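Local coordinates for glycosylation Associate Protein 3 (PDB 6OYC), which probably takes part, as a component of the accessory Sec system, in glycosylation and export of a streptococcal surface protein, within a Gap1-Gap2-Gap3 complex, at residues N150-D162 against Q188-S200. Residues are numbered along the deposited sequence; the frame is centred on the assembly and turned at random.
Sequences NLSTEFTIEEHQD and QKVELVSNPSLNS
Ser152 and Ser194 tie the loop 150-162 to segment 188-200 through one backbone hydrogen bond, Ser194 N to Ser152 O at 3.1 Å. The same oxygen receives a CA-H contact from Val193 CA at 3.2 Å, so two neighbouring residues of segment 188-200 converge on one carbonyl. Further along, the loop spends a backbone N-H on a side chain: Thr156 N donates to Glu191 OE1 at 3.3 Å, nearly straight (172°) but from above the carboxylate plane. A bend at chi2 (-77°) curls the Glu191 carboxylate back to that amide, and Glu191 CB lies 4.1 Å from Phe155 CB.

Side-chain carbons pack around these bonds. The Leu151 side chain lies against Leu192 and Ser194, CD1 4.1 Å from Leu192 CB and CG 4.0 Å from Ser194 CB, while Pro196 CB and CG both lie 3.8 Å from Ser152 OG. Val193 CG1 sits 3.5 Å from Thr153 O and approaches the Phe155 ring obliquely.

In the second shell, Ser194 OG is hydrogen-bonded to Val169 O, and Phe155, with CG between its backbone N and carbonyl carbon (chi1 59°), reaches Leu164, Leu208 and Ala215. The loop thus runs beside an outermost strand of the five-stranded parallel sheet, linking it to helix 206-218, in a layered arrangement of alpha/beta type.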
loop_
_atom_site.group_PDB
_atom_site.type_symbol
_atom_site.label_atom_id
_atom_site.label_comp_id
_atom_site.label_asym_id
_atom_site.label_seq_id
_atom_site.Cartn_x
_atom_site.Cartn_y
_atom_site.Cartn_z
ATOM N N ASN C 150 -4.843 9.052 -14.234
ATOM C CA ASN C 150 -5.019 8.453 -12.915
ATOM C C ASN C 150 -6.280 7.567 -12.861
ATOM O O ASN C 150 -6.947 7.361 -13.888
ATOM C CB ASN C 150 -5.079 9.548 -11.843
ATOM C CG ASN C 150 -4.811 9.016 -10.438
ATOM O OD1 ASN C 150 -4.108 8.018 -10.257
ATOM N ND2 ASN C 150 -5.380 9.679 -9.438
ATOM N N LEU C 151 -6.591 7.053 -11.665
ATOM C CA LEU C 151 -7.649 6.070 -11.443
ATOM C C LEU C 151 -8.420 6.439 -10.183
ATOM O O LEU C 151 -7.817 6.581 -9.120
ATOM C CB LEU C 151 -7.056 4.664 -11.307
ATOM C CG LEU C 151 -7.935 3.471 -11.675
ATOM C CD1 LEU C 151 -8.651 3.734 -12.982
ATOM C CD2 LEU C 151 -7.088 2.215 -11.789
ATOM N N SER C 152 -9.749 6.567 -10.292
ATOM C CA SER C 152 -10.564 7.078 -9.191
ATOM C C SER C 152 -11.754 6.185 -8.848
ATOM O O SER C 152 -11.836 5.051 -9.319
ATOM C CB SER C 152 -11.066 8.479 -9.525
ATOM O OG SER C 152 -11.742 9.044 -8.415
ATOM N N THR C 153 -12.681 6.692 -8.022
ATOM C CA THR C 153 -13.873 5.944 -7.629
ATOM C C THR C 153 -14.969 5.972 -8.691
ATOM O O THR C 153 -15.895 5.155 -8.627
ATOM C CB THR C 153 -14.451 6.492 -6.321
ATOM O OG1 THR C 153 -14.633 7.908 -6.431
ATOM C CG2 THR C 153 -13.522 6.212 -5.161
ATOM N N GLU C 154 -14.885 6.888 -9.653
ATOM C CA GLU C 154 -15.938 7.040 -10.646
ATOM C C GLU C 154 -15.952 5.866 -11.609
ATOM O O GLU C 154 -14.904 5.396 -12.058
ATOM C CB GLU C 154 -15.747 8.340 -11.435
ATOM C CG GLU C 154 -15.886 9.625 -10.604
ATOM C CD GLU C 154 -14.941 10.735 -11.060
ATOM O OE1 GLU C 154 -13.724 10.640 -10.760
ATOM O OE2 GLU C 154 -15.412 11.704 -11.712
ATOM N N PHE C 155 -17.156 5.405 -11.932
ATOM C CA PHE C 155 -17.385 4.420 -12.977
ATOM C C PHE C 155 -18.654 4.812 -13.721
ATOM O O PHE C 155 -19.514 5.520 -13.185
ATOM C CB PHE C 155 -17.527 3.006 -12.403
ATOM C CG PHE C 155 -18.664 2.865 -11.416
ATOM C CD1 PHE C 155 -18.464 3.110 -10.067
ATOM C CD2 PHE C 155 -19.933 2.500 -11.839
ATOM C CE1 PHE C 155 -19.505 2.988 -9.154
ATOM C CE2 PHE C 155 -20.980 2.378 -10.929
ATOM C CZ PHE C 155 -20.761 2.624 -9.584
ATOM N N THR C 156 -18.794 4.320 -14.950
ATOM C CA THR C 156 -19.940 4.671 -15.779
ATOM C C THR C 156 -20.769 3.446 -16.150
ATOM O O THR C 156 -20.235 2.358 -16.402
ATOM C CB THR C 156 -19.499 5.419 -17.037
ATOM O OG1 THR C 156 -20.597 6.205 -17.514
ATOM C CG2 THR C 156 -19.031 4.457 -18.124
ATOM N N ILE C 157 -22.089 3.634 -16.147
ATOM C CA ILE C 157 -23.054 2.637 -16.591
ATOM C C ILE C 157 -23.785 3.194 -17.798
ATOM O O ILE C 157 -24.275 4.327 -17.761
ATOM C CB ILE C 157 -24.066 2.285 -15.491
ATOM C CG1 ILE C 157 -23.356 1.620 -14.326
ATOM C CG2 ILE C 157 -25.153 1.357 -16.048
ATOM C CD1 ILE C 157 -22.981 0.232 -14.664
ATOM N N GLU C 158 -23.878 2.406 -18.853
ATOM C CA GLU C 158 -24.686 2.811 -19.987
ATOM C C GLU C 158 -26.043 2.117 -19.921
ATOM O O GLU C 158 -26.195 1.074 -19.280
ATOM C CB GLU C 158 -23.960 2.508 -21.297
ATOM C CG GLU C 158 -22.914 3.582 -21.644
ATOM C CD GLU C 158 -21.638 3.012 -22.245
ATOM O OE1 GLU C 158 -21.649 1.828 -22.659
ATOM O OE2 GLU C 158 -20.624 3.750 -22.297
ATOM N N GLU C 159 -27.045 2.734 -20.544
ATOM C CA GLU C 159 -28.382 2.160 -20.521
ATOM C C GLU C 159 -28.400 0.840 -21.283
ATOM O O GLU C 159 -27.580 0.598 -22.176
ATOM C CB GLU C 159 -29.404 3.133 -21.113
ATOM C CG GLU C 159 -30.777 3.064 -20.455
ATOM C CD GLU C 159 -31.849 3.780 -21.262
ATOM O OE1 GLU C 159 -33.008 3.310 -21.271
ATOM O OE2 GLU C 159 -31.533 4.815 -21.885
ATOM N N HIS C 160 -29.345 -0.023 -20.902
ATOM C CA HIS C 160 -29.487 -1.381 -21.425
ATOM C C HIS C 160 -28.320 -2.285 -21.030
ATOM O O HIS C 160 -28.149 -3.364 -21.610
ATOM C CB HIS C 160 -29.666 -1.397 -22.953
ATOM C CG HIS C 160 -30.617 -0.360 -23.475
ATOM N ND1 HIS C 160 -31.784 -0.019 -22.825
ATOM C CD2 HIS C 160 -30.570 0.408 -24.591
ATOM C CE1 HIS C 160 -32.414 0.916 -23.515
ATOM N NE2 HIS C 160 -31.699 1.193 -24.590
ATOM N N GLN C 161 -27.507 -1.864 -20.059
ATOM C CA GLN C 161 -26.441 -2.703 -19.530
ATOM C C GLN C 161 -27.003 -3.632 -18.463
ATOM O O GLN C 161 -27.678 -3.185 -17.530
ATOM C CB GLN C 161 -25.322 -1.842 -18.947
ATOM C CG GLN C 161 -23.932 -2.434 -19.102
ATOM C CD GLN C 161 -22.838 -1.528 -18.559
ATOM O OE1 GLN C 161 -22.802 -0.326 -18.844
ATOM N NE2 GLN C 161 -21.933 -2.107 -17.773
ATOM N N ASP C 162 -26.728 -4.928 -18.601
ATOM C CA ASP C 162 -27.226 -5.917 -17.650
ATOM C C ASP C 162 -26.244 -6.204 -16.519
ATOM O O ASP C 162 -26.670 -6.463 -15.387
ATOM C CB ASP C 162 -27.570 -7.221 -18.381
ATOM C CG ASP C 162 -26.353 -7.865 -19.046
ATOM O OD1 ASP C 162 -26.323 -9.115 -19.130
ATOM O OD2 ASP C 162 -25.431 -7.135 -19.487
ATOM N N GLN C 188 -13.410 -10.589 -19.588
ATOM C CA GLN C 188 -14.698 -9.927 -19.423
ATOM C C GLN C 188 -14.575 -8.438 -19.721
ATOM O O GLN C 188 -13.483 -7.901 -19.921
ATOM C CB GLN C 188 -15.252 -10.092 -18.004
ATOM C CG GLN C 188 -15.652 -11.481 -17.608
ATOM C CD GLN C 188 -15.331 -11.741 -16.164
ATOM O OE1 GLN C 188 -14.205 -12.115 -15.827
ATOM N NE2 GLN C 188 -16.312 -11.526 -15.289
ATOM N N LYS C 189 -15.735 -7.792 -19.766
ATOM C CA LYS C 189 -15.883 -6.350 -19.633
ATOM C C LYS C 189 -15.739 -5.957 -18.163
ATOM O O LYS C 189 -16.155 -6.700 -17.268
ATOM C CB LYS C 189 -17.267 -5.936 -20.152
ATOM C CG LYS C 189 -18.395 -6.356 -19.199
ATOM C CD LYS C 189 -19.774 -6.286 -19.821
ATOM C CE LYS C 189 -20.830 -6.441 -18.745
ATOM N NZ LYS C 189 -21.719 -5.253 -18.701
ATOM N N VAL C 190 -15.152 -4.783 -17.906
ATOM C CA VAL C 190 -14.910 -4.363 -16.528
ATOM C C VAL C 190 -14.711 -2.853 -16.461
ATOM O O VAL C 190 -14.288 -2.219 -17.432
ATOM C CB VAL C 190 -13.691 -5.111 -15.929
ATOM C CG1 VAL C 190 -12.390 -4.415 -16.289
ATOM C CG2 VAL C 190 -13.852 -5.257 -14.440
ATOM N N GLU C 191 -15.011 -2.281 -15.293
ATOM C CA GLU C 191 -14.684 -0.903 -14.945
ATOM C C GLU C 191 -13.671 -0.914 -13.800
ATOM O O GLU C 191 -13.928 -1.505 -12.744
ATOM C CB GLU C 191 -15.937 -0.129 -14.525
ATOM C CG GLU C 191 -16.912 0.185 -15.648
ATOM C CD GLU C 191 -16.438 1.340 -16.505
ATOM O OE1 GLU C 191 -16.300 2.464 -15.960
ATOM O OE2 GLU C 191 -16.188 1.114 -17.717
ATOM N N LEU C 192 -12.531 -0.258 -14.006
ATOM C CA LEU C 192 -11.487 -0.185 -12.993
ATOM C C LEU C 192 -11.701 1.007 -12.074
ATOM O O LEU C 192 -11.925 2.129 -12.541
ATOM C CB LEU C 192 -10.106 -0.088 -13.635
ATOM C CG LEU C 192 -9.837 -1.051 -14.780
ATOM C CD1 LEU C 192 -8.423 -0.846 -15.300
ATOM C CD2 LEU C 192 -10.031 -2.457 -14.310
ATOM N N VAL C 193 -11.594 0.770 -10.768
ATOM C CA VAL C 193 -11.614 1.850 -9.797
ATOM C C VAL C 193 -10.482 1.628 -8.806
ATOM O O VAL C 193 -9.940 0.528 -8.676
ATOM C CB VAL C 193 -12.972 1.972 -9.070
ATOM C CG1 VAL C 193 -14.039 2.508 -10.039
ATOM C CG2 VAL C 193 -13.404 0.632 -8.492
ATOM N N SER C 194 -10.108 2.708 -8.128
ATOM C CA SER C 194 -9.061 2.648 -7.122
ATOM C C SER C 194 -9.211 3.853 -6.207
ATOM O O SER C 194 -10.053 4.725 -6.429
ATOM C CB SER C 194 -7.671 2.604 -7.759
ATOM O OG SER C 194 -6.702 2.151 -6.830
ATOM N N ASN C 195 -8.395 3.874 -5.161
ATOM C CA ASN C 195 -8.320 5.036 -4.285
ATOM C C ASN C 195 -7.576 6.160 -5.000
ATOM O O ASN C 195 -6.473 5.938 -5.514
ATOM C CB ASN C 195 -7.612 4.670 -2.981
ATOM C CG ASN C 195 -7.797 5.712 -1.905
ATOM O OD1 ASN C 195 -7.788 6.913 -2.175
ATOM N ND2 ASN C 195 -7.969 5.256 -0.670
ATOM N N PRO C 196 -8.139 7.366 -5.069
ATOM C CA PRO C 196 -7.472 8.452 -5.793
ATOM C C PRO C 196 -6.521 9.292 -4.953
ATOM O O PRO C 196 -5.759 10.078 -5.535
ATOM C CB PRO C 196 -8.659 9.297 -6.280
ATOM C CG PRO C 196 -9.668 9.139 -5.196
ATOM C CD PRO C 196 -9.498 7.740 -4.639
ATOM N N SER C 197 -6.525 9.138 -3.627
ATOM C CA SER C 197 -5.680 9.950 -2.767
ATOM C C SER C 197 -4.205 9.579 -2.941
ATOM O O SER C 197 -3.843 8.570 -3.559
ATOM C CB SER C 197 -6.104 9.812 -1.303
ATOM O OG SER C 197 -5.619 8.624 -0.715
ATOM N N LEU C 198 -3.342 10.429 -2.396
ATOM C CA LEU C 198 -1.909 10.188 -2.488
ATOM C C LEU C 198 -1.381 9.309 -1.369
ATOM O O LEU C 198 -0.384 8.600 -1.556
ATOM C CB LEU C 198 -1.163 11.519 -2.477
ATOM C CG LEU C 198 -1.902 12.572 -3.294
ATOM C CD1 LEU C 198 -1.273 13.940 -3.091
ATOM C CD2 LEU C 198 -1.916 12.171 -4.778
ATOM N N ASN C 199 -2.036 9.316 -0.222
ATOM C CA ASN C 199 -1.551 8.628 0.964
ATOM C C ASN C 199 -2.046 7.189 1.092
ATOM O O ASN C 199 -1.289 6.324 1.545
ATOM C CB ASN C 199 -2.009 9.397 2.204
ATOM C CG ASN C 199 -1.868 10.927 2.063
ATOM O OD1 ASN C 199 -2.668 11.689 2.628
ATOM N ND2 ASN C 199 -0.835 11.376 1.336
ATOM N N SER C 200 -3.295 6.933 0.705
ATOM C CA SER C 200 -4.082 5.830 1.247
ATOM C C SER C 200 -4.164 4.618 0.316
ATOM O O SER C 200 -4.302 4.757 -0.904
ATOM C CB SER C 200 -5.497 6.318 1.580
ATOM O OG SER C 200 -6.308 5.252 2.055
#